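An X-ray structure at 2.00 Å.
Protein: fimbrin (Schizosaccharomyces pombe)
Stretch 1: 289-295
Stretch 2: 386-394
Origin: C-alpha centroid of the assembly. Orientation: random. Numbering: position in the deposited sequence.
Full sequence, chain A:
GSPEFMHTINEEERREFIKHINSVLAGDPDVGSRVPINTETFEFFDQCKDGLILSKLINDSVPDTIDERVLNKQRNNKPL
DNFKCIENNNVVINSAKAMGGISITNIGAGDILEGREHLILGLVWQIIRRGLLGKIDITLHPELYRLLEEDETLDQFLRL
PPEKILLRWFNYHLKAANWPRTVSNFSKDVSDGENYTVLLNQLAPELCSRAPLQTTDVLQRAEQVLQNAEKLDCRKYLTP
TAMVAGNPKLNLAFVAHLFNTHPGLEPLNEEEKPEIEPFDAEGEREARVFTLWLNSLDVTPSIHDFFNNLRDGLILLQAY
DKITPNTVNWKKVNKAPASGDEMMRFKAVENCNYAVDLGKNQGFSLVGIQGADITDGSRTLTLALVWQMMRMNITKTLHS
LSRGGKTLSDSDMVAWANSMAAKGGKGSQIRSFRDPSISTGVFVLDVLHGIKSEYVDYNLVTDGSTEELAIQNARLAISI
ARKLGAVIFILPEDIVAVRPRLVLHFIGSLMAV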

# COMPACT_ATOMS: atom_id res chain seq x y z
N VAL A 289 9.84 -2.83 3.98
CA VAL A 289 10.16 -1.49 3.48
C VAL A 289 10.77 -1.59 2.08
O VAL A 289 10.41 -0.82 1.18
CB VAL A 289 11.16 -0.76 4.41
CG1 VAL A 289 11.65 0.53 3.76
CG2 VAL A 289 10.48 -0.44 5.75
N PHE A 290 11.70 -2.53 1.91
CA PHE A 290 12.36 -2.73 0.62
C PHE A 290 11.34 -3.21 -0.41
O PHE A 290 11.43 -2.86 -1.60
CB PHE A 290 13.50 -3.75 0.73
CG PHE A 290 14.67 -3.29 1.58
CD1 PHE A 290 15.70 -4.16 1.90
CD2 PHE A 290 14.74 -1.98 2.04
CE1 PHE A 290 16.78 -3.75 2.66
CE2 PHE A 290 15.82 -1.55 2.81
CZ PHE A 290 16.85 -2.43 3.12
N THR A 291 10.38 -4.03 0.03
CA THR A 291 9.34 -4.54 -0.85
C THR A 291 8.52 -3.38 -1.39
O THR A 291 8.24 -3.32 -2.58
CB THR A 291 8.38 -5.51 -0.12
OG1 THR A 291 9.06 -6.75 0.14
CG2 THR A 291 7.14 -5.79 -0.96
N LEU A 292 8.14 -2.46 -0.51
CA LEU A 292 7.37 -1.30 -0.93
C LEU A 292 8.20 -0.48 -1.90
O LEU A 292 7.72 -0.06 -2.95
CB LEU A 292 6.99 -0.44 0.28
CG LEU A 292 5.94 -0.99 1.26
CD1 LEU A 292 5.99 -0.21 2.56
CD2 LEU A 292 4.55 -0.91 0.63
N TRP A 293 9.47 -0.28 -1.57
CA TRP A 293 10.35 0.51 -2.43
C TRP A 293 10.49 -0.11 -3.83
O TRP A 293 10.20 0.54 -4.84
CB TRP A 293 11.73 0.66 -1.80
CG TRP A 293 12.68 1.42 -2.68
CD1 TRP A 293 12.57 2.71 -3.08
CD2 TRP A 293 13.86 0.90 -3.30
NE1 TRP A 293 13.60 3.04 -3.92
CE2 TRP A 293 14.41 1.95 -4.07
CE3 TRP A 293 14.51 -0.34 -3.28
CZ2 TRP A 293 15.58 1.79 -4.83
CZ3 TRP A 293 15.67 -0.50 -4.03
CH2 TRP A 293 16.20 0.57 -4.80
N LEU A 294 10.94 -1.35 -3.90
CA LEU A 294 11.10 -2.00 -5.20
C LEU A 294 9.78 -2.01 -5.99
O LEU A 294 9.78 -1.76 -7.19
CB LEU A 294 11.60 -3.44 -5.02
CG LEU A 294 13.08 -3.58 -4.64
CD1 LEU A 294 13.37 -5.01 -4.18
CD2 LEU A 294 13.95 -3.21 -5.83
N ASN A 295 8.66 -2.28 -5.32
CA ASN A 295 7.37 -2.30 -6.01
C ASN A 295 7.05 -0.91 -6.54
O ASN A 295 6.36 -0.78 -7.55
CB ASN A 295 6.23 -2.78 -5.10
CG ASN A 295 6.18 -4.30 -4.96
OD1 ASN A 295 6.76 -5.03 -5.77
ND2 ASN A 295 5.47 -4.78 -3.95
N VAL A 386 19.88 -5.45 -1.67
CA VAL A 386 18.85 -4.46 -1.97
C VAL A 386 19.18 -3.16 -1.26
O VAL A 386 19.02 -2.08 -1.84
CB VAL A 386 17.44 -4.95 -1.56
CG1 VAL A 386 16.42 -3.84 -1.78
CG2 VAL A 386 17.06 -6.18 -2.38
N TRP A 387 19.67 -3.24 -0.02
CA TRP A 387 20.04 -2.04 0.72
C TRP A 387 21.07 -1.23 -0.06
O TRP A 387 20.94 -0.01 -0.19
CB TRP A 387 20.60 -2.37 2.10
CG TRP A 387 21.23 -1.19 2.77
CD1 TRP A 387 22.53 -1.07 3.17
CD2 TRP A 387 20.59 0.06 3.08
NE1 TRP A 387 22.74 0.18 3.72
CE2 TRP A 387 21.57 0.89 3.67
CE3 TRP A 387 19.29 0.56 2.92
CZ2 TRP A 387 21.29 2.20 4.11
CZ3 TRP A 387 19.01 1.86 3.36
CH2 TRP A 387 20.00 2.66 3.94
N GLN A 388 22.10 -1.89 -0.58
CA GLN A 388 23.11 -1.17 -1.35
C GLN A 388 22.47 -0.45 -2.53
O GLN A 388 22.87 0.66 -2.88
CB GLN A 388 24.18 -2.14 -1.86
CG GLN A 388 25.09 -2.63 -0.78
CD GLN A 388 25.94 -1.52 -0.20
OE1 GLN A 388 26.12 -1.44 1.02
NE2 GLN A 388 26.48 -0.65 -1.06
N MET A 389 21.48 -1.09 -3.15
CA MET A 389 20.78 -0.48 -4.27
C MET A 389 20.02 0.76 -3.79
O MET A 389 20.09 1.82 -4.42
CB MET A 389 19.80 -1.48 -4.91
CG MET A 389 19.23 -1.01 -6.23
SD MET A 389 17.95 -2.10 -6.89
CE MET A 389 18.90 -3.14 -8.00
N MET A 390 19.30 0.63 -2.69
CA MET A 390 18.56 1.76 -2.15
C MET A 390 19.52 2.87 -1.71
O MET A 390 19.29 4.04 -1.98
CB MET A 390 17.71 1.34 -0.94
CG MET A 390 17.13 2.52 -0.15
SD MET A 390 16.00 2.04 1.21
CE MET A 390 14.52 1.68 0.31
N ARG A 391 20.60 2.48 -1.03
CA ARG A 391 21.57 3.44 -0.54
C ARG A 391 22.26 4.24 -1.64
O ARG A 391 22.43 5.46 -1.52
CB ARG A 391 22.62 2.74 0.32
CG ARG A 391 23.65 3.68 0.93
CD ARG A 391 22.99 4.67 1.89
NE ARG A 391 23.96 5.61 2.45
CZ ARG A 391 24.44 6.68 1.82
NH1 ARG A 391 24.06 6.96 0.58
NH2 ARG A 391 25.31 7.48 2.44
N MET A 392 22.68 3.56 -2.70
CA MET A 392 23.35 4.24 -3.80
C MET A 392 22.39 5.19 -4.48
O MET A 392 22.78 6.27 -4.90
CB MET A 392 23.89 3.23 -4.82
CG MET A 392 24.72 3.88 -5.92
SD MET A 392 26.09 4.84 -5.22
CE MET A 392 27.24 3.55 -4.77
N ASN A 393 21.12 4.78 -4.58
CA ASN A 393 20.11 5.61 -5.21
C ASN A 393 19.98 6.93 -4.46
O ASN A 393 19.83 7.99 -5.07
CB ASN A 393 18.76 4.88 -5.22
CG ASN A 393 17.70 5.62 -6.01
OD1 ASN A 393 16.55 5.69 -5.60
ND2 ASN A 393 18.08 6.17 -7.16
N ILE A 394 20.03 6.87 -3.13
CA ILE A 394 19.95 8.08 -2.30
C ILE A 394 21.12 9.01 -2.62
O ILE A 394 20.94 10.21 -2.79
CB ILE A 394 19.97 7.74 -0.79
CG1 ILE A 394 18.63 7.13 -0.37
CG2 ILE A 394 20.24 9.00 0.02
CD1 ILE A 394 18.63 6.65 1.07

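This is an apolar helix-to-helix contact in which two aromatic side chains of one helix, Phe 290 and Trp 293, pack against valine, tryptophan and methionine side chains of the other, with no hydrogen bond crossing between them.

Both stretches are helical throughout, and both helices extend beyond the residues considered here. They belong to one chain but lie far apart in sequence. Their axes cross at 59° and come no closer than 11.1 Å. That spacing is wide, and large side chains fill it. The backbones are nearest at Phe 290 and Val 386, where the CA atoms are 7.2 Å apart. The contact buries 466 Å², counting both sides.

Backbone hydrogen bonds run along each helix. In the first, Leu 294 N donates to Phe 290 O at 2.8 Å. In the second, Met 390 N donates to Val 386 O at 2.9 Å. The contacts between the helices are made by side chains.

Trp 293 is the centre of the contact and has the largest covered area of any residue in it. Its CA-to-CB bond points toward the second helix, and its indole sits as a knob among Val 386, Met 389, Met 390 and Asn 393. These four residues occupy positions i, i+3, i+4 and i+7, so they form a hole on one side of the helix. Met 390 covers one face of the indole. Met 390 CE lies 3.5 Å from Trp 293 CG and 3.9 Å from the centroid of the five-membered ring, 28° off the ring normal, over the face. This is a CH-pi contact, with a polarised methyl group set over the pi cloud. The other three residues lie at the ring edge. Met 389 CG is 3.7 Å from Trp 293 CH2, and Val 386 CG1 is 4.1 Å from Trp 293 CZ3. Asn 393 OD1 approaches Trp 293 CZ2 to 4.1 Å. It meets a ring carbon there, and the pair is not a hydrogen bond.

The CA-to-CB bond of Phe 290, one helical turn earlier, also points toward the second helix. Phe 290 CD1 is 3.8 Å from Val 386 CG1. Phe 290 CZ is 3.9 Å from Trp 387 CE3, so the two aromatic rings touch, but obliquely. Phe 290 CE2 is 3.9 Å from Met 390 SD. Met 390 SD is 5.0 Å from the centroid of the Phe 290 ring, also in an oblique position. Met 390 thus reaches both aromatic residues. Its terminal methyl lies over the Trp 293 ring and also comes within about 4.1 Å of Phe 290, at Met 390 CE to Phe 290 CD2. The extended chain, with chi1 and chi2 both t, carries these atoms out to them.

Leu 294 adds a smaller apolar contact. Its CA-to-CB bond points sideways, but the end of the chain comes nearer. Leu 294 CD1 lies 4.1 Å from Val 386 CG1, and Leu 294 CD2 lies 4.3 Å from Met 389 SD. Val 386 CG1 is therefore shared by Phe 290, Trp 293 and Leu 294.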